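Local coordinates for protein geranyltranstransferase (Staphylococcus aureus, PDB 1RTR) that probably catalyses the head-to-tail condensation of isopentenyl pyrophosphate with allylic pyrophosphates to give farnesyl pyrophosphate, an isoprenoid precursor, at residues 54-59 against 279-284; 207-212 against 262-267. All blocks are in the same frame, centred on the assembly; numbering follows the deposited sequence.

In the fold
Both contacts belong to the all-helical fold of the polyprenyl synthase family. Contact 1 brings an N-terminal helix to a C-terminal one, setting the end of helix 45-56 against the start of helix 279-289. Contact 2 pairs two helices of the C-terminal half, 197-227 and 245-270. Their centres lie about 15 Å apart, and they touch through helix 279-289. Leu282 CD2 packs 3.7 Å from Val266 CG2, and Ile284 CG2 lies 3.8 Å from Leu210 CD1. Helices 245-270 and 279-289 follow each other in the chain. The centres of contacts 1 and 2 lie about 17 and 15 Å from the centre of the chain.

Contact 1: 54-59 against 279-284; sequences LDSLNT and KHLLEI
Asp55 and His280 meet with the carboxylate at the edge of the imidazole. Asp55 OD1 lies near the ring plane, 3.5 Å from His280 CD2. The carboxylate and ring planes are turned 47° apart. No hydrogen bond joins the two side chains. Each uses Thr2, near the N-terminus, instead: Asp55 OD1 accepts from Thr2 N, and His280 NE2 is hydrogen-bonded to Thr2 O. Thr2 therefore links acid and imidazole, and the bond to a carbonyl implies a proton on NE2. Asp55 CG stands anti to the backbone N (chi1 -168°), which carries the carboxylate out to the ring edge. One ring face of His280 is covered by its own neighbour: Lys279 CE sits 3.4 Å above the plane, over the ring centre. Lys279 NZ stays 5.0 Å from Asp55 OD1, too far for a salt bridge, though its charge would probably favour the ionised acid.

Beside this polar pair, Ser56 faces Leu281. Ser56 OG comes 3.7 Å from Leu281 CD1 and 3.8 Å from CD2, so the hydroxyl meets both methyls of the leucine. The same oxygen lies 4.0 Å from His280 CB. Ser56 OG is hydrogen-bonded to Leu52 O, one turn back in its own helix, which ties its polar end down while it packs against carbon.

The helix ends here in a Schellman motif, with Asn58 as the C-prime residue. Thr59 N bonds to Leu54 O, and Asn58 N to Asp55 O. Asn58 ND2 also bonds to Gln275 O, in the loop leading to helix 279-289. That helix packs against helix 45-56 through His280 on Leu52 and Ile284 on Leu49. Helix 197-227 adds Leu203, which touches Leu57 and Leu281, while helix 179-193 covers Leu54.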
loop_
_atom_site.group_PDB
_atom_site.type_symbol
_atom_site.label_atom_id
_atom_site.label_comp_id
_atom_site.label_asym_id
_atom_site.label_seq_id
_atom_site.Cartn_x
_atom_site.Cartn_y
_atom_site.Cartn_z
ATOM N N LEU A 54 -20.188 -2.552 -13.411
ATOM C CA LEU A 54 -21.270 -1.868 -12.685
ATOM C C LEU A 54 -22.463 -1.547 -13.599
ATOM O O LEU A 54 -23.625 -1.703 -13.202
ATOM C CB LEU A 54 -20.770 -0.565 -12.065
ATOM C CG LEU A 54 -19.975 -0.622 -10.770
ATOM C CD1 LEU A 54 -19.427 0.763 -10.459
ATOM C CD2 LEU A 54 -20.828 -1.182 -9.605
ATOM N N ASP A 55 -22.166 -1.092 -14.817
ATOM C CA ASP A 55 -23.211 -0.771 -15.779
ATOM C C ASP A 55 -24.036 -2.000 -16.182
ATOM O O ASP A 55 -25.260 -1.915 -16.266
ATOM C CB ASP A 55 -22.632 -0.074 -17.013
ATOM C CG ASP A 55 -23.713 0.535 -17.882
ATOM O OD1 ASP A 55 -23.937 0.040 -19.011
ATOM O OD2 ASP A 55 -24.417 1.496 -17.500
ATOM N N SER A 56 -23.363 -3.134 -16.407
ATOM C CA SER A 56 -24.032 -4.407 -16.677
ATOM C C SER A 56 -24.923 -4.808 -15.535
ATOM O O SER A 56 -25.910 -5.524 -15.727
ATOM C CB SER A 56 -23.022 -5.535 -16.875
ATOM O OG SER A 56 -21.980 -5.153 -17.742
ATOM N N LEU A 57 -24.555 -4.390 -14.333
ATOM C CA LEU A 57 -25.304 -4.773 -13.148
ATOM C C LEU A 57 -26.360 -3.728 -12.751
ATOM O O LEU A 57 -26.827 -3.713 -11.605
ATOM C CB LEU A 57 -24.336 -5.063 -12.002
ATOM C CG LEU A 57 -23.800 -6.477 -11.692
ATOM C CD1 LEU A 57 -23.960 -7.517 -12.821
ATOM C CD2 LEU A 57 -22.340 -6.362 -11.233
ATOM N N ASN A 58 -26.736 -2.861 -13.699
ATOM C CA ASN A 58 -27.828 -1.899 -13.504
ATOM C C ASN A 58 -27.529 -0.826 -12.447
ATOM O O ASN A 58 -28.439 -0.284 -11.815
ATOM C CB ASN A 58 -29.143 -2.623 -13.158
ATOM C CG ASN A 58 -29.582 -3.602 -14.239
ATOM O OD1 ASN A 58 -29.262 -3.442 -15.420
ATOM N ND2 ASN A 58 -30.320 -4.629 -13.829
ATOM N N THR A 59 -26.252 -0.520 -12.262
ATOM C CA THR A 59 -25.839 0.346 -11.179
ATOM C C THR A 59 -25.148 1.554 -11.764
ATOM O O THR A 59 -24.485 1.456 -12.801
ATOM C CB THR A 59 -24.920 -0.438 -10.236
ATOM O OG1 THR A 59 -25.681 -1.484 -9.620
ATOM C CG2 THR A 59 -24.484 0.404 -9.046
ATOM N N LYS A 279 -23.850 -7.483 -22.606
ATOM C CA LYS A 279 -23.249 -7.119 -23.889
ATOM C C LYS A 279 -21.851 -6.506 -23.722
ATOM O O LYS A 279 -20.955 -6.777 -24.526
ATOM C CB LYS A 279 -24.223 -6.256 -24.729
ATOM C CG LYS A 279 -23.669 -4.976 -25.399
ATOM C CD LYS A 279 -24.576 -3.750 -25.106
ATOM C CE LYS A 279 -24.202 -3.023 -23.784
ATOM N NZ LYS A 279 -25.336 -2.904 -22.793
ATOM N N HIS A 280 -21.656 -5.729 -22.654
ATOM C CA HIS A 280 -20.373 -5.060 -22.392
ATOM C C HIS A 280 -19.255 -6.029 -22.006
ATOM O O HIS A 280 -18.142 -5.969 -22.546
ATOM C CB HIS A 280 -20.537 -4.012 -21.288
ATOM C CG HIS A 280 -21.086 -2.704 -21.767
ATOM N ND1 HIS A 280 -20.803 -2.188 -23.015
ATOM C CD2 HIS A 280 -21.909 -1.811 -21.166
ATOM C CE1 HIS A 280 -21.430 -1.034 -23.163
ATOM N NE2 HIS A 280 -22.109 -0.785 -22.056
ATOM N N LEU A 281 -19.563 -6.895 -21.043
ATOM C CA LEU A 281 -18.646 -7.928 -20.596
ATOM C C LEU A 281 -18.258 -8.813 -21.788
ATOM O O LEU A 281 -17.067 -8.998 -22.077
ATOM C CB LEU A 281 -19.290 -8.747 -19.471
ATOM C CG LEU A 281 -19.146 -8.328 -17.997
ATOM C CD1 LEU A 281 -18.693 -6.884 -17.794
ATOM C CD2 LEU A 281 -20.437 -8.580 -17.255
ATOM N N LEU A 282 -19.274 -9.308 -22.500
ATOM C CA LEU A 282 -19.101 -10.116 -23.704
ATOM C C LEU A 282 -18.253 -9.399 -24.735
ATOM O O LEU A 282 -17.445 -10.026 -25.416
ATOM C CB LEU A 282 -20.465 -10.500 -24.291
ATOM C CG LEU A 282 -20.643 -11.644 -25.306
ATOM C CD1 LEU A 282 -20.745 -11.100 -26.737
ATOM C CD2 LEU A 282 -19.551 -12.724 -25.218
ATOM N N GLU A 283 -18.417 -8.084 -24.838
ATOM C CA GLU A 283 -17.604 -7.292 -25.760
ATOM C C GLU A 283 -16.129 -7.254 -25.353
ATOM O O GLU A 283 -15.252 -7.246 -26.216
ATOM C CB GLU A 283 -18.157 -5.875 -25.882
ATOM C CG GLU A 283 -18.382 -5.386 -27.308
ATOM C CD GLU A 283 -19.478 -4.333 -27.385
ATOM O OE1 GLU A 283 -20.486 -4.556 -28.107
ATOM O OE2 GLU A 283 -19.336 -3.281 -26.708
ATOM N N ILE A 284 -15.860 -7.224 -24.044
ATOM C CA ILE A 284 -14.483 -7.234 -23.542
ATOM C C ILE A 284 -13.809 -8.584 -23.799
ATOM O O ILE A 284 -12.636 -8.625 -24.177
ATOM C CB ILE A 284 -14.413 -6.815 -22.040
ATOM C CG1 ILE A 284 -14.355 -5.296 -21.920
ATOM C CG2 ILE A 284 -13.192 -7.418 -21.319
ATOM C CD1 ILE A 284 -15.278 -4.764 -20.863
#

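Contact 2: 207-212 against 262-267; sequences SYHLGM and RDAAVD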
loop_
_atom_site.group_PDB
_atom_site.type_symbol
_atom_site.label_atom_id
_atom_site.label_comp_id
_atom_site.label_asym_id
_atom_site.label_seq_id
_atom_site.Cartn_x
_atom_site.Cartn_y
_atom_site.Cartn_z
ATOM N N SER A 207 -14.325 -13.612 -14.541
ATOM C CA SER A 207 -13.132 -12.761 -14.399
ATOM C C SER A 207 -11.838 -13.554 -14.441
ATOM O O SER A 207 -10.851 -13.117 -15.044
ATOM C CB SER A 207 -13.201 -11.911 -13.127
ATOM O OG SER A 207 -12.846 -12.674 -11.988
ATOM N N TYR A 208 -11.850 -14.728 -13.809
ATOM C CA TYR A 208 -10.703 -15.629 -13.867
ATOM C C TYR A 208 -10.341 -16.013 -15.302
ATOM O O TYR A 208 -9.182 -15.871 -15.712
ATOM C CB TYR A 208 -10.934 -16.892 -13.030
ATOM C CG TYR A 208 -9.909 -17.958 -13.328
ATOM C CD1 TYR A 208 -10.211 -19.021 -14.192
ATOM C CD2 TYR A 208 -8.630 -17.899 -12.769
ATOM C CE1 TYR A 208 -9.272 -20.005 -14.475
ATOM C CE2 TYR A 208 -7.673 -18.878 -13.055
ATOM C CZ TYR A 208 -8.005 -19.929 -13.909
ATOM O OH TYR A 208 -7.078 -20.902 -14.199
ATOM N N HIS A 209 -11.326 -16.483 -16.068
ATOM C CA HIS A 209 -11.073 -16.902 -17.456
ATOM C C HIS A 209 -10.674 -15.735 -18.329
ATOM O O HIS A 209 -9.736 -15.840 -19.137
ATOM C CB HIS A 209 -12.275 -17.650 -18.047
ATOM C CG HIS A 209 -12.521 -18.971 -17.397
ATOM N ND1 HIS A 209 -11.614 -20.008 -17.459
ATOM C CD2 HIS A 209 -13.546 -19.411 -16.631
ATOM C CE1 HIS A 209 -12.079 -21.036 -16.770
ATOM N NE2 HIS A 209 -13.251 -20.702 -16.257
ATOM N N LEU A 210 -11.358 -14.606 -18.145
ATOM C CA LEU A 210 -10.996 -13.388 -18.870
ATOM C C LEU A 210 -9.529 -13.036 -18.618
ATOM O O LEU A 210 -8.813 -12.649 -19.542
ATOM C CB LEU A 210 -11.904 -12.225 -18.472
ATOM C CG LEU A 210 -11.617 -10.890 -19.162
ATOM C CD1 LEU A 210 -12.086 -10.965 -20.610
ATOM C CD2 LEU A 210 -12.303 -9.749 -18.420
ATOM N N GLY A 211 -9.090 -13.197 -17.369
ATOM C CA GLY A 211 -7.718 -12.912 -16.989
ATOM C C GLY A 211 -6.689 -13.801 -17.653
ATOM O O GLY A 211 -5.647 -13.317 -18.104
ATOM N N MET A 212 -6.970 -15.099 -17.705
ATOM C CA MET A 212 -6.071 -16.043 -18.370
ATOM C C MET A 212 -5.980 -15.779 -19.883
ATOM O O MET A 212 -4.910 -15.927 -20.469
ATOM C CB MET A 212 -6.454 -17.496 -18.054
ATOM C CG MET A 212 -6.463 -17.846 -16.534
ATOM S SD MET A 212 -4.944 -17.410 -15.543
ATOM C CE MET A 212 -3.716 -18.298 -16.408
ATOM N N ARG A 262 -11.755 -18.294 -23.528
ATOM C CA ARG A 262 -12.776 -17.563 -24.282
ATOM C C ARG A 262 -14.125 -18.236 -24.085
ATOM O O ARG A 262 -15.090 -17.590 -23.707
ATOM C CB ARG A 262 -12.398 -17.524 -25.773
ATOM C CG ARG A 262 -13.321 -16.736 -26.723
ATOM C CD ARG A 262 -14.773 -17.209 -26.745
ATOM N NE ARG A 262 -15.221 -17.770 -28.025
ATOM C CZ ARG A 262 -15.563 -17.051 -29.090
ATOM N NH1 ARG A 262 -15.981 -17.663 -30.183
ATOM N NH2 ARG A 262 -15.486 -15.723 -29.069
ATOM N N ASP A 263 -14.176 -19.546 -24.299
ATOM C CA ASP A 263 -15.430 -20.279 -24.237
ATOM C C ASP A 263 -15.992 -20.339 -22.837
ATOM O O ASP A 263 -17.198 -20.257 -22.652
ATOM C CB ASP A 263 -15.266 -21.696 -24.803
ATOM C CG ASP A 263 -15.149 -21.710 -26.313
ATOM O OD1 ASP A 263 -14.864 -22.788 -26.879
ATOM O OD2 ASP A 263 -15.317 -20.690 -27.024
ATOM N N ALA A 264 -15.117 -20.495 -21.850
ATOM C CA ALA A 264 -15.550 -20.589 -20.451
ATOM C C ALA A 264 -16.026 -19.229 -19.928
ATOM O O ALA A 264 -16.961 -19.165 -19.134
ATOM C CB ALA A 264 -14.439 -21.170 -19.572
ATOM N N ALA A 265 -15.387 -18.157 -20.400
ATOM C CA ALA A 265 -15.815 -16.790 -20.108
ATOM C C ALA A 265 -17.216 -16.557 -20.659
ATOM O O ALA A 265 -18.148 -16.290 -19.883
ATOM C CB ALA A 265 -14.839 -15.779 -20.691
ATOM N N VAL A 266 -17.349 -16.684 -21.988
ATOM C CA VAL A 266 -18.625 -16.561 -22.712
ATOM C C VAL A 266 -19.704 -17.462 -22.107
ATOM O O VAL A 266 -20.850 -17.047 -21.958
ATOM C CB VAL A 266 -18.450 -16.856 -24.236
ATOM C CG1 VAL A 266 -19.794 -16.918 -24.974
ATOM C CG2 VAL A 266 -17.568 -15.820 -24.883
ATOM N N ASP A 267 -19.327 -18.683 -21.743
ATOM C CA ASP A 267 -20.239 -19.610 -21.084
ATOM C C ASP A 267 -20.784 -18.947 -19.838
ATOM O O ASP A 267 -21.986 -18.845 -19.671
ATOM C CB ASP A 267 -19.518 -20.916 -20.726
ATOM C CG ASP A 267 -20.471 -22.077 -20.505
ATOM O OD1 ASP A 267 -20.013 -23.160 -20.073
ATOM O OD2 ASP A 267 -21.690 -22.008 -20.743
#
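Two helices of the polyprenyl synthase fold pack roughly antiparallel here, with His209 of helix 197-227 set against Ala264 and Ala265 of helix 245-270. The axes of segments 207-212 and 262-267 approach to 8.2 Å, with 152° between their directions. The small side chains of Ala264 and Ala265 are consistent with this spacing. The CA atoms of His209 and Ala265 are only 5.4 Å apart.

The main contact is a CH-pi interaction. Ala264 CB stands 3.4 Å from the centroid of the His209 ring, just 5° off the ring normal. The methyl thus sits over the middle of the face. Tyr208 CD1 lies over the centre of the opposite face, 3.7 Å above the plane, so the imidazole is held between a methyl and the rim of a phenol ring. With His209 CG anti to the carbonyl carbon, the ring is placed beside Ala264, and the turn about CB-CG (chi2 -64°) presents its face. His209 CB lies 3.9 Å from Ala265 N and 4.1 Å from Ala265 CB.

Away from this pair, Arg262 NE forms a salt bridge of 3.1 Å with Asp263 OD2. Arg262 NH2 reaches Asp286 of helix 279-289, so the arginine links two carboxylates.

No hydrogen bond crosses between the two segments; the contact is a methyl on an imidazole face plus close packing. The polar end of His209 is served from the partner helix, where ND1 is hydrogen-bonded to His261 ND1, one turn before Ala264. Such a bond implies that one of the two nitrogens carries a proton and the other does not. Together with the two covered faces, it would fix the rotation of the His209 ring.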